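Beta subunit of photoactivated adenylyl cyclase (Beggiatoa sp. PS, PDB 5M2A) is a light-regulated adenylyl cyclase that probably senses blue light through its flavin-binding BLUF domain and makes cyclic AMP from ATP. Local coordinates at residues 186-191 and 196-201; 216-221 and 249-254; 154-159 and 277-282; 136-139 and 143-146; 162-167 and 174-179. All coordinates share one frame; numbering follows the deposited sequence. Where two conformers were deposited one is given.

Interaction 1 (186-191 and 196-201); sequences ICTRII and GEVTKF
Ile191 and Val198 form the tight end of this helix-to-strand contact, where their CG2 methyls meet at 3.9 Å with the two side chains crossing at about a right angle. The same Ile191 CG2, set anti to its own N (CG1 chi1 -69°), also rests on the backbone of Gly196, 3.7 Å from its C atom. A backbone hydrogen bond from Gly196 N to Ile191 O, 2.9 Å long but bent to 136° at the hydrogen, closes the turn between helix and strand.

Towards Phe201 the touch narrows to one ring edge. Thr188 CG2 stands 4.1 Å from Val198 CG2, and Thr188 OG1 comes in the ring plane to the edge of Phe201, 3.6 Å from CZ; its hydrogen bond goes back up the helix to Phe184 O, and Phe184 also stacks on the Phe201 ring. Arg189, on the exposed flank, points away from the strand and forms a salt bridge with Glu228.

Helix 173-193 packs on helix 215-235 through Ile190 and Ile191 and on strand 205-211 through Cys187 and Ile191; that strand pairs with strand 197-202, with a classic beta bulge where Thr199 and Lys200 both face Met207.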
# COMPACT_ATOMS: atom_id res chain seq x y z
N ILE A 186 -9.94 6.40 -13.00
CA ILE A 186 -9.97 6.02 -14.41
C ILE A 186 -8.84 5.05 -14.71
O ILE A 186 -9.04 4.01 -15.33
CB ILE A 186 -9.88 7.27 -15.30
CG1 ILE A 186 -11.18 8.06 -15.23
CG2 ILE A 186 -9.55 6.89 -16.76
CD1 ILE A 186 -11.06 9.48 -15.79
N CYS A 187 -7.62 5.39 -14.29
CA CYS A 187 -6.48 4.53 -14.58
C CYS A 187 -6.67 3.16 -13.96
O CYS A 187 -6.48 2.14 -14.63
CB CYS A 187 -5.19 5.17 -14.08
SG CYS A 187 -4.69 6.67 -14.99
N THR A 188 -7.04 3.11 -12.69
CA THR A 188 -7.17 1.83 -12.01
C THR A 188 -8.24 0.95 -12.66
O THR A 188 -8.04 -0.27 -12.84
CB THR A 188 -7.50 2.07 -10.54
OG1 THR A 188 -6.44 2.81 -9.94
CG2 THR A 188 -7.65 0.74 -9.79
N ARG A 189 -9.39 1.53 -12.99
CA ARG A 189 -10.45 0.75 -13.60
C ARG A 189 -9.98 0.11 -14.90
O ARG A 189 -10.20 -1.09 -15.14
CB ARG A 189 -11.69 1.62 -13.84
CG ARG A 189 -12.78 0.92 -14.64
CD ARG A 189 -14.06 1.74 -14.75
NE ARG A 189 -13.79 3.16 -14.93
CZ ARG A 189 -13.58 3.74 -16.11
NH1 ARG A 189 -13.58 3.01 -17.24
NH2 ARG A 189 -13.36 5.05 -16.17
N ILE A 190 -9.31 0.89 -15.74
CA ILE A 190 -8.96 0.41 -17.07
C ILE A 190 -7.81 -0.58 -16.99
O ILE A 190 -7.85 -1.63 -17.64
CB ILE A 190 -8.63 1.60 -17.99
CG1 ILE A 190 -9.92 2.42 -18.21
CG2 ILE A 190 -8.06 1.13 -19.33
CD1 ILE A 190 -9.71 3.73 -18.97
N ILE A 191 -6.77 -0.26 -16.21
CA ILE A 191 -5.66 -1.21 -16.00
C ILE A 191 -6.22 -2.55 -15.55
O ILE A 191 -5.84 -3.61 -16.06
CB ILE A 191 -4.68 -0.64 -14.96
CG1 ILE A 191 -3.92 0.56 -15.54
CG2 ILE A 191 -3.70 -1.75 -14.47
CD1 ILE A 191 -3.16 1.38 -14.50
N GLY A 196 -4.13 -5.94 -15.91
CA GLY A 196 -2.95 -5.42 -15.25
C GLY A 196 -3.13 -5.35 -13.75
O GLY A 196 -4.23 -5.48 -13.21
N GLU A 197 -2.00 -5.19 -13.05
CA GLU A 197 -1.99 -5.11 -11.59
C GLU A 197 -1.44 -3.76 -11.18
O GLU A 197 -0.25 -3.49 -11.37
CB GLU A 197 -1.17 -6.24 -10.99
CG GLU A 197 -1.70 -7.62 -11.34
CD GLU A 197 -0.93 -8.75 -10.67
OE1 GLU A 197 -1.57 -9.75 -10.29
OE2 GLU A 197 0.31 -8.65 -10.52
N VAL A 198 -2.30 -2.89 -10.65
CA VAL A 198 -1.81 -1.65 -10.06
C VAL A 198 -0.92 -2.00 -8.87
O VAL A 198 -1.26 -2.85 -8.04
CB VAL A 198 -2.98 -0.75 -9.62
CG1 VAL A 198 -2.45 0.47 -8.86
CG2 VAL A 198 -3.78 -0.30 -10.82
N THR A 199 0.25 -1.35 -8.80
CA THR A 199 1.17 -1.61 -7.70
C THR A 199 1.12 -0.52 -6.64
O THR A 199 1.03 -0.82 -5.44
CB THR A 199 2.60 -1.76 -8.24
OG1 THR A 199 3.19 -0.46 -8.40
CG2 THR A 199 2.60 -2.45 -9.60
N LYS A 200 1.12 0.75 -7.05
CA LYS A 200 1.02 1.83 -6.08
C LYS A 200 0.78 3.13 -6.83
O LYS A 200 0.99 3.21 -8.04
CB LYS A 200 2.29 1.95 -5.22
CG LYS A 200 3.55 2.21 -6.02
CD LYS A 200 4.82 1.97 -5.18
CE LYS A 200 5.05 0.48 -4.94
NZ LYS A 200 6.19 0.20 -4.05
N PHE A 201 0.36 4.15 -6.08
CA PHE A 201 0.35 5.54 -6.51
C PHE A 201 1.56 6.25 -5.89
O PHE A 201 1.83 6.11 -4.70
CB PHE A 201 -0.93 6.26 -6.07
CG PHE A 201 -2.19 5.59 -6.52
CD1 PHE A 201 -2.25 4.89 -7.71
CD2 PHE A 201 -3.34 5.65 -5.73
CE1 PHE A 201 -3.43 4.26 -8.12
CE2 PHE A 201 -4.50 5.04 -6.13
CZ PHE A 201 -4.55 4.34 -7.32

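Interaction 2 (216-221 and 249-254); sequences DAAIRT and IGLSYG
Leu251 carries the strand's side of this contact, its CD1 methyl meeting Ala218 and Ile219 of the helix. Two residues earlier, Ile249 directs its CB to the same side of the sheet, but its side chain stays clear of segment 216-221 and packs on Leu293 and Ser159 instead. Gly250 follows, its backbone paired with Phe158 of strand 150-161. At Leu251, CG lies anti to the carbonyl carbon (chi1 -49°), and CD1 is carried up to the helix, 3.6 Å from Ile219 CD1 and 4.3 Å from Ala218 CB; the carbonyl Ala218 O is 4.1 Å from that methyl. Ile219 starts out pointing away from the strand and reaches back through a bent chain (chi2 -65°). It was modelled in two conformers, and its distance holds for one of them.

The pattern is that of the class III cyclase core, in which helix 215-235 lies against one face of the central sheet. Here strand 247-258 runs antiparallel to 150-161 and parallel to 293-296, whose Leu293 and Phe295 also touch Leu251.

Ser252, next in line, faces the other side, where its OG bonds to Ala275 O and its side chain touches Val278 and Ala279 of helix 274-285. Tyr253 returns to the helix side but packs on Glu153 and Lys212.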
# COMPACT_ATOMS: atom_id res chain seq x y z
N ASP A 216 -0.26 -6.23 -25.90
CA ASP A 216 -1.33 -5.49 -26.56
C ASP A 216 -2.30 -4.91 -25.53
O ASP A 216 -2.76 -3.78 -25.69
CB ASP A 216 -2.06 -6.39 -27.56
CG ASP A 216 -1.13 -6.90 -28.66
OD1 ASP A 216 -0.58 -6.07 -29.40
OD2 ASP A 216 -0.95 -8.13 -28.77
N ALA A 217 -2.59 -5.66 -24.46
CA ALA A 217 -3.45 -5.11 -23.41
C ALA A 217 -2.84 -3.86 -22.78
O ALA A 217 -3.56 -2.92 -22.42
CB ALA A 217 -3.72 -6.16 -22.33
N ALA A 218 -1.51 -3.85 -22.63
CA ALA A 218 -0.82 -2.68 -22.07
C ALA A 218 -0.95 -1.46 -22.98
O ALA A 218 -1.15 -0.33 -22.50
CB ALA A 218 0.65 -3.03 -21.85
N ILE A 219 -0.82 -1.65 -24.29
CA ILE A 219 -0.99 -0.54 -25.23
C ILE A 219 -2.44 -0.07 -25.22
O ILE A 219 -2.72 1.14 -25.17
CB ILE A 219 -0.55 -0.97 -26.64
CG1 ILE A 219 0.92 -1.42 -26.62
CG2 ILE A 219 -0.79 0.16 -27.65
CD1 ILE A 219 1.87 -0.32 -26.29
N ARG A 220 -3.38 -1.01 -25.29
CA ARG A 220 -4.81 -0.67 -25.29
C ARG A 220 -5.20 0.04 -24.00
O ARG A 220 -6.00 0.99 -24.02
CB ARG A 220 -5.65 -1.94 -25.48
CG ARG A 220 -5.47 -2.55 -26.84
CD ARG A 220 -6.18 -3.89 -26.99
NE ARG A 220 -6.03 -4.35 -28.37
CZ ARG A 220 -5.86 -5.62 -28.71
NH1 ARG A 220 -5.83 -6.56 -27.77
NH2 ARG A 220 -5.73 -5.97 -29.99
N THR A 221 -4.71 -0.45 -22.86
CA THR A 221 -4.89 0.26 -21.60
C THR A 221 -4.49 1.73 -21.74
O THR A 221 -5.26 2.64 -21.39
CB THR A 221 -4.06 -0.41 -20.52
OG1 THR A 221 -4.62 -1.68 -20.20
CG2 THR A 221 -4.02 0.47 -19.27
N ILE A 249 2.28 8.55 -20.77
CA ILE A 249 2.41 7.17 -20.32
C ILE A 249 3.71 6.60 -20.85
O ILE A 249 4.04 6.80 -22.02
CB ILE A 249 1.21 6.30 -20.75
CG1 ILE A 249 -0.08 6.93 -20.20
CG2 ILE A 249 1.37 4.87 -20.25
CD1 ILE A 249 -1.37 6.30 -20.69
N GLY A 250 4.44 5.89 -19.99
CA GLY A 250 5.62 5.15 -20.41
C GLY A 250 5.45 3.67 -20.09
O GLY A 250 4.87 3.31 -19.06
N LEU A 251 5.97 2.83 -20.98
CA LEU A 251 5.96 1.39 -20.76
C LEU A 251 7.35 0.82 -20.99
O LEU A 251 8.04 1.21 -21.94
CB LEU A 251 4.99 0.68 -21.69
CG LEU A 251 3.56 1.19 -21.83
CD1 LEU A 251 2.88 0.43 -22.95
CD2 LEU A 251 2.79 1.03 -20.53
N SER A 252 7.74 -0.14 -20.16
CA SER A 252 9.01 -0.81 -20.35
C SER A 252 8.78 -2.31 -20.17
O SER A 252 7.72 -2.74 -19.73
CB SER A 252 10.07 -0.33 -19.37
OG SER A 252 9.72 -0.71 -18.06
N TYR A 253 9.78 -3.09 -20.56
CA TYR A 253 9.71 -4.54 -20.43
C TYR A 253 11.05 -5.05 -19.94
O TYR A 253 12.10 -4.66 -20.47
CB TYR A 253 9.36 -5.19 -21.77
CG TYR A 253 9.38 -6.70 -21.71
CD1 TYR A 253 8.46 -7.39 -20.93
CD2 TYR A 253 10.31 -7.43 -22.43
CE1 TYR A 253 8.46 -8.77 -20.88
CE2 TYR A 253 10.32 -8.82 -22.38
CZ TYR A 253 9.40 -9.48 -21.60
OH TYR A 253 9.40 -10.86 -21.56
N GLY A 254 11.03 -5.93 -18.95
CA GLY A 254 12.30 -6.49 -18.52
C GLY A 254 12.11 -7.39 -17.33
O GLY A 254 10.99 -7.64 -16.87

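Interaction 3 (154-159 and 277-282)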
# COMPACT_ATOMS: atom_id res chain seq x y z
N LYS A 154 8.13 -8.63 -16.79
CA LYS A 154 6.96 -7.77 -16.66
C LYS A 154 7.08 -6.57 -17.58
O LYS A 154 8.17 -6.04 -17.82
CB LYS A 154 6.79 -7.23 -15.22
CG LYS A 154 6.43 -8.27 -14.17
CD LYS A 154 5.01 -8.76 -14.34
CE LYS A 154 4.47 -9.37 -13.05
NZ LYS A 154 3.17 -10.05 -13.30
N ILE A 155 5.92 -6.12 -18.05
CA ILE A 155 5.78 -4.79 -18.63
C ILE A 155 5.44 -3.86 -17.48
O ILE A 155 4.49 -4.11 -16.74
CB ILE A 155 4.68 -4.75 -19.71
CG1 ILE A 155 5.09 -5.64 -20.89
CG2 ILE A 155 4.42 -3.30 -20.16
CD1 ILE A 155 4.02 -5.80 -21.97
N ILE A 156 6.24 -2.81 -17.32
CA ILE A 156 6.01 -1.83 -16.27
C ILE A 156 5.32 -0.64 -16.90
O ILE A 156 5.73 -0.16 -17.96
CB ILE A 156 7.32 -1.43 -15.58
CG1 ILE A 156 8.03 -2.67 -15.04
CG2 ILE A 156 7.05 -0.46 -14.44
CD1 ILE A 156 7.28 -3.36 -13.90
N PHE A 157 4.27 -0.15 -16.24
CA PHE A 157 3.44 0.94 -16.71
C PHE A 157 3.61 2.11 -15.73
O PHE A 157 3.52 1.92 -14.52
CB PHE A 157 1.98 0.44 -16.78
CG PHE A 157 0.93 1.51 -16.98
CD1 PHE A 157 0.58 2.38 -15.94
CD2 PHE A 157 0.21 1.58 -18.17
CE1 PHE A 157 -0.42 3.34 -16.12
CE2 PHE A 157 -0.80 2.54 -18.34
CZ PHE A 157 -1.11 3.42 -17.32
N PHE A 158 3.85 3.31 -16.25
CA PHE A 158 3.80 4.53 -15.46
C PHE A 158 2.98 5.55 -16.22
O PHE A 158 3.22 5.76 -17.42
CB PHE A 158 5.20 5.13 -15.19
CG PHE A 158 5.93 4.52 -14.04
CD1 PHE A 158 5.61 4.87 -12.74
CD2 PHE A 158 6.95 3.62 -14.25
CE1 PHE A 158 6.29 4.33 -11.67
CE2 PHE A 158 7.64 3.07 -13.17
CZ PHE A 158 7.31 3.42 -11.89
N SER A 159 2.02 6.18 -15.56
CA SER A 159 1.29 7.28 -16.16
C SER A 159 1.15 8.39 -15.14
O SER A 159 0.99 8.13 -13.95
CB SER A 159 -0.09 6.85 -16.67
OG SER A 159 -0.94 6.45 -15.60
N ASN A 277 12.74 2.00 -13.63
CA ASN A 277 13.30 3.31 -13.93
C ASN A 277 13.05 3.69 -15.39
O ASN A 277 12.74 4.85 -15.69
CB ASN A 277 14.79 3.34 -13.62
CG ASN A 277 15.44 4.66 -14.00
OD1 ASN A 277 14.87 5.72 -13.76
ND2 ASN A 277 16.62 4.59 -14.60
N VAL A 278 13.18 2.73 -16.31
CA VAL A 278 13.01 3.05 -17.73
C VAL A 278 11.59 3.50 -18.01
O VAL A 278 11.37 4.48 -18.73
CB VAL A 278 13.42 1.86 -18.61
CG1 VAL A 278 13.09 2.17 -20.07
CG2 VAL A 278 14.90 1.60 -18.47
N ALA A 279 10.59 2.80 -17.45
CA ALA A 279 9.21 3.18 -17.70
C ALA A 279 8.93 4.59 -17.19
O ALA A 279 8.25 5.38 -17.85
CB ALA A 279 8.26 2.16 -17.07
N ALA A 280 9.48 4.93 -16.02
CA ALA A 280 9.27 6.28 -15.48
C ALA A 280 9.96 7.33 -16.35
O ALA A 280 9.43 8.44 -16.54
CB ALA A 280 9.79 6.35 -14.05
N ARG A 281 11.14 7.02 -16.87
CA ARG A 281 11.84 7.98 -17.71
C ARG A 281 11.13 8.18 -19.05
O ARG A 281 11.14 9.30 -19.60
CB ARG A 281 13.29 7.53 -17.91
CG ARG A 281 14.14 7.71 -16.67
CD ARG A 281 14.56 9.16 -16.52
NE ARG A 281 15.90 9.38 -17.07
CZ ARG A 281 16.26 10.46 -17.74
NH1 ARG A 281 17.51 10.57 -18.20
NH2 ARG A 281 15.39 11.43 -17.98
N LEU A 282 10.55 7.12 -19.61
CA LEU A 282 9.81 7.27 -20.86
C LEU A 282 8.51 8.02 -20.62
O LEU A 282 8.04 8.77 -21.48
CB LEU A 282 9.53 5.91 -21.49
CG LEU A 282 10.78 5.24 -22.08
CD1 LEU A 282 10.40 4.01 -22.87
CD2 LEU A 282 11.57 6.21 -22.95
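Phe158 is wedged against the backbone and methyls of Ala279 and Ala280, which gives strand 154-159 and helix 277-282 their closest meeting: the CA atoms of Phe158 and Ala280 are 5.7 Å apart. The short axes approach to 7.4 Å with a crossing angle of -35°, so the helix runs roughly along the strand.

The side-chain geometry explains the fit. With CG anti to the carbonyl carbon and chi1 at -83°, the Phe158 ring stands out from the sheet and offers two different surfaces to the helix. Ala280 CB lies over one face, 4.1 Å from the ring centroid and 17° off the normal, a CH-pi contact displaced towards the rim on the CD2 and CE2 side. Ala279 CB instead approaches in the ring plane, at the edge, 3.4 Å from Phe158 CD2; Ala280 N is equally near that carbon. The same Ala279 methyl reaches across to Ile156, 3.5 Å from its O and 3.9 Å from its CG2. In Ile156 this CG2 branch does the touching, while the longer CG1 branch leads away from the helix.

Helix 274-285 therefore packs on the face of the cyclase sheet that carries Ile156 and Phe158, whereas Phe157 turns to the other face, towards Thr221 and Ser222 of helix 215-235. The Phe158 side chain lies about 10 Å from the bound magnesium, on the strand that leads to Asp160 and Ile161 of the metal site. No hydrogen bond links the two segments, so their cohesion rests on van der Waals and CH-pi contacts, with two alanines letting the helix backbone come right up to the ring.

Interaction 4 (136-139 and 143-146); sequences YLIN and NPLT
The last residues of helix 132-139 and the segment that follows face each other across a short reversal of chain, with the CA atoms of Leu137 and Pro144 5.9 Å apart. Between them the contact is purely apolar, and Pro144 supplies all of the close atoms on the second side. Leu137, its CG anti to the carbonyl carbon (chi1 -71°), brings CD1 to 4.0 Å from Pro144 CB as side chain and ring slide past each other in opposite directions. Ile138 starts out across the line between the segments and reaches the proline through CG1, which lies 3.8 Å from Pro144 CD and 3.9 Å from Pro144 CG. The two side chains therefore take different parts of the ring, Leu137 the CB side and Ile138 the CG and CD side.

An Asx turn shapes the proline's surroundings: Asn143 OD1 accepts a hydrogen bond from Leu145 N at 3.0 Å, bending the chain around Pro144. Asn143 O is gripped as well, by Thr146 OG1 at 3.1 Å and by Thr146 N at 3.3 Å, both donors reaching it from the same face of the carbonyl plane. These bonds hold the turn from within segment 143-146.

The loop leads on to strand 150-161 of the cyclase sheet, and Pro144 O is further bound by Asn260 ND2. Helix 110-129 of the second subunit borders the contact too: its Leu126 packs on Ile138, its Val125 on Asn143, and its Tyr129 on both Pro144 and Leu145.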
# COMPACT_ATOMS: atom_id res chain seq x y z
N TYR A 136 -4.40 -10.92 -5.10
CA TYR A 136 -4.38 -12.13 -5.91
C TYR A 136 -3.87 -13.32 -5.11
O TYR A 136 -4.49 -14.39 -5.09
CB TYR A 136 -3.51 -11.90 -7.15
CG TYR A 136 -3.38 -13.12 -8.02
CD1 TYR A 136 -4.34 -13.43 -8.97
CD2 TYR A 136 -2.28 -13.96 -7.90
CE1 TYR A 136 -4.23 -14.55 -9.76
CE2 TYR A 136 -2.15 -15.08 -8.69
CZ TYR A 136 -3.13 -15.37 -9.62
OH TYR A 136 -3.00 -16.49 -10.41
N LEU A 137 -2.73 -13.16 -4.44
CA LEU A 137 -2.15 -14.26 -3.66
C LEU A 137 -3.11 -14.74 -2.59
O LEU A 137 -3.27 -15.95 -2.38
CB LEU A 137 -0.83 -13.82 -3.04
CG LEU A 137 0.32 -13.66 -4.04
CD1 LEU A 137 1.51 -13.00 -3.37
CD2 LEU A 137 0.70 -15.01 -4.65
N ILE A 138 -3.75 -13.81 -1.88
CA ILE A 138 -4.70 -14.19 -0.84
C ILE A 138 -5.87 -14.94 -1.45
O ILE A 138 -6.34 -15.95 -0.90
CB ILE A 138 -5.16 -12.95 -0.06
CG1 ILE A 138 -3.99 -12.40 0.75
CG2 ILE A 138 -6.32 -13.30 0.87
CD1 ILE A 138 -4.27 -11.08 1.34
N ASN A 139 -6.39 -14.45 -2.58
CA ASN A 139 -7.50 -15.11 -3.25
C ASN A 139 -7.15 -16.54 -3.65
O ASN A 139 -8.03 -17.40 -3.70
CB ASN A 139 -7.93 -14.29 -4.46
CG ASN A 139 -9.35 -14.57 -4.89
OD1 ASN A 139 -10.23 -14.84 -4.06
ND2 ASN A 139 -9.60 -14.52 -6.20
N ASN A 143 -0.37 -17.38 1.43
CA ASN A 143 0.00 -16.33 2.37
C ASN A 143 1.04 -15.43 1.71
O ASN A 143 2.14 -15.90 1.42
CB ASN A 143 0.56 -16.93 3.66
CG ASN A 143 0.80 -15.88 4.74
OD1 ASN A 143 1.03 -14.70 4.46
ND2 ASN A 143 0.76 -16.31 6.00
N PRO A 144 0.75 -14.14 1.48
CA PRO A 144 1.72 -13.30 0.75
C PRO A 144 3.00 -13.06 1.53
O PRO A 144 4.04 -12.84 0.91
CB PRO A 144 0.94 -11.99 0.51
CG PRO A 144 -0.16 -12.00 1.52
CD PRO A 144 -0.52 -13.43 1.75
N LEU A 145 2.96 -13.12 2.86
CA LEU A 145 4.16 -12.87 3.67
C LEU A 145 5.21 -13.95 3.51
O LEU A 145 6.39 -13.70 3.78
CB LEU A 145 3.79 -12.78 5.15
CG LEU A 145 2.82 -11.67 5.56
CD1 LEU A 145 2.47 -11.78 7.04
CD2 LEU A 145 3.41 -10.32 5.24
N THR A 146 4.83 -15.16 3.09
CA THR A 146 5.74 -16.28 3.02
C THR A 146 6.19 -16.59 1.60
O THR A 146 6.98 -17.51 1.39
CB THR A 146 5.08 -17.52 3.64
OG1 THR A 146 4.03 -17.99 2.78
CG2 THR A 146 4.47 -17.16 4.99

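Interaction 5 (162-167 and 174-179)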
# COMPACT_ATOMS: atom_id res chain seq x y z
N LEU A 162 -0.12 15.64 -16.90
CA LEU A 162 0.61 16.70 -17.58
C LEU A 162 0.48 18.02 -16.83
O LEU A 162 -0.62 18.39 -16.39
CB LEU A 162 0.09 16.88 -19.01
CG LEU A 162 0.81 17.94 -19.84
CD1 LEU A 162 2.22 17.47 -20.16
CD2 LEU A 162 0.03 18.25 -21.11
N ALA A 163 1.60 18.73 -16.70
CA ALA A 163 1.64 20.04 -16.03
C ALA A 163 1.09 19.97 -14.61
O ALA A 163 0.46 20.92 -14.13
CB ALA A 163 0.89 21.10 -16.84
N PHE A 164 1.30 18.86 -13.92
CA PHE A 164 0.74 18.73 -12.58
C PHE A 164 1.28 19.79 -11.63
O PHE A 164 0.57 20.23 -10.72
CB PHE A 164 0.99 17.32 -12.04
CG PHE A 164 0.27 17.03 -10.76
CD1 PHE A 164 -1.12 17.01 -10.73
CD2 PHE A 164 0.97 16.78 -9.59
CE1 PHE A 164 -1.81 16.75 -9.56
CE2 PHE A 164 0.29 16.52 -8.41
CZ PHE A 164 -1.10 16.50 -8.39
N SER A 165 2.53 20.22 -11.83
CA SER A 165 3.07 21.28 -10.98
C SER A 165 2.27 22.57 -11.13
O SER A 165 2.07 23.29 -10.15
CB SER A 165 4.54 21.54 -11.31
OG SER A 165 5.34 20.46 -10.88
N THR A 166 1.79 22.86 -12.34
CA THR A 166 0.98 24.06 -12.52
C THR A 166 -0.38 23.91 -11.86
O THR A 166 -0.89 24.85 -11.23
CB THR A 166 0.82 24.36 -14.01
OG1 THR A 166 2.11 24.41 -14.64
CG2 THR A 166 0.10 25.68 -14.22
N LEU A 167 -0.99 22.73 -11.99
CA LEU A 167 -2.28 22.48 -11.36
C LEU A 167 -2.19 22.61 -9.84
O LEU A 167 -3.06 23.23 -9.21
CB LEU A 167 -2.79 21.09 -11.75
CG LEU A 167 -3.00 20.93 -13.25
CD1 LEU A 167 -3.23 19.47 -13.60
CD2 LEU A 167 -4.16 21.78 -13.75
N ASN A 174 -8.57 21.15 -2.26
CA ASN A 174 -9.72 20.27 -2.43
C ASN A 174 -9.98 19.99 -3.91
O ASN A 174 -10.39 18.87 -4.26
CB ASN A 174 -10.94 20.88 -1.75
CG ASN A 174 -10.78 20.96 -0.23
OD1 ASN A 174 -9.94 20.27 0.34
ND2 ASN A 174 -11.58 21.80 0.41
N GLU A 175 -9.70 20.96 -4.78
CA GLU A 175 -9.91 20.75 -6.21
C GLU A 175 -8.84 19.85 -6.81
O GLU A 175 -9.12 19.08 -7.73
CB GLU A 175 -9.95 22.10 -6.93
CG GLU A 175 -11.14 22.96 -6.53
CD GLU A 175 -12.46 22.31 -6.89
OE1 GLU A 175 -12.57 21.73 -7.99
OE2 GLU A 175 -13.39 22.36 -6.06
N VAL A 176 -7.60 19.95 -6.32
CA VAL A 176 -6.56 19.04 -6.78
C VAL A 176 -6.91 17.61 -6.41
O VAL A 176 -6.73 16.67 -7.20
CB VAL A 176 -5.19 19.45 -6.21
CG1 VAL A 176 -4.13 18.38 -6.48
CG2 VAL A 176 -4.75 20.80 -6.76
N VAL A 177 -7.42 17.41 -5.19
CA VAL A 177 -7.74 16.07 -4.72
C VAL A 177 -8.84 15.44 -5.56
O VAL A 177 -8.75 14.27 -5.95
CB VAL A 177 -8.12 16.13 -3.22
CG1 VAL A 177 -8.80 14.81 -2.78
CG2 VAL A 177 -6.88 16.41 -2.39
N ILE A 178 -9.90 16.19 -5.85
CA ILE A 178 -10.96 15.68 -6.72
C ILE A 178 -10.38 15.27 -8.07
O ILE A 178 -10.71 14.21 -8.61
CB ILE A 178 -12.07 16.74 -6.88
CG1 ILE A 178 -12.85 16.88 -5.58
CG2 ILE A 178 -12.98 16.42 -8.06
CD1 ILE A 178 -13.62 18.21 -5.47
N LEU A 179 -9.50 16.10 -8.61
CA LEU A 179 -8.94 15.83 -9.92
C LEU A 179 -8.05 14.59 -9.90
O LEU A 179 -8.12 13.74 -10.80
CB LEU A 179 -8.16 17.05 -10.42
CG LEU A 179 -7.40 16.93 -11.73
CD1 LEU A 179 -7.45 18.24 -12.50
CD2 LEU A 179 -5.95 16.54 -11.50
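Leu167 and Val176 mark the nearest backbone approach of the two segments, with CA atoms 7.2 Å apart, one in the short helix 164-170, the other in the long helix 173-193, which a brief connection joins. This pair of successive helices follows strand 150-161 in the cyclase fold, beside the metal site formed with Asp160, Ile161 and Asp204. The first helix is entered through Ala163 at the N-cap position; its backbone has a positive phi of 56°, and its O atom takes the hydrogen bond of Leu167 N at 3.2 Å, opening the helical pattern.

Among the side chains, Phe164 has its CG anti to the backbone N (chi1 -171°), which extends the ring from the start of the helix towards Val176. The far end of the ring makes the touch: CZ is 4.0 Å and CE1 4.2 Å from Val176 CG1, and the methyl meets the ring obliquely. The Phe164 side chain also comes to within about 3 Å of the bound magnesium and packs on Asp204. The second subunit closes in here, its Leu272 touching Phe164 and its Ile257 touching Val176.

Leu167 and Leu179 both direct their CB atoms at the opposite helix but fit together loosely. Each also packs on Ile161 of the strand, and Leu167 reaches Ile345 and Leu349 of helix 338-349. No hydrogen bond joins the segments; the other branch of Val176 places its CG2 methyl 3.8 Å from Leu167 O.

Interaction 4 comes first along the chain, and interaction 3, pairing strand 150-161 with helix 274-285, spans the sequence containing 5, 1 and 2 in that order. Interactions 1, 2 and 3 cluster around one cyclase sheet, their centres 8 to 13 Å apart. Strands 150-161 and 247-258 bind 3 to 2 as sheet neighbours, while Ile191 of interaction 1 packs on Thr221 of interaction 2 and on Phe157 of interaction 3. Interaction 5 shares helix 173-193 with interaction 1, yet their centres are 19 Å apart. Interactions 4 and 5 lie 35 Å apart, on opposite sides of the chain's centre; both, like interaction 1, touch the second subunit, so the dimer interface runs past all three.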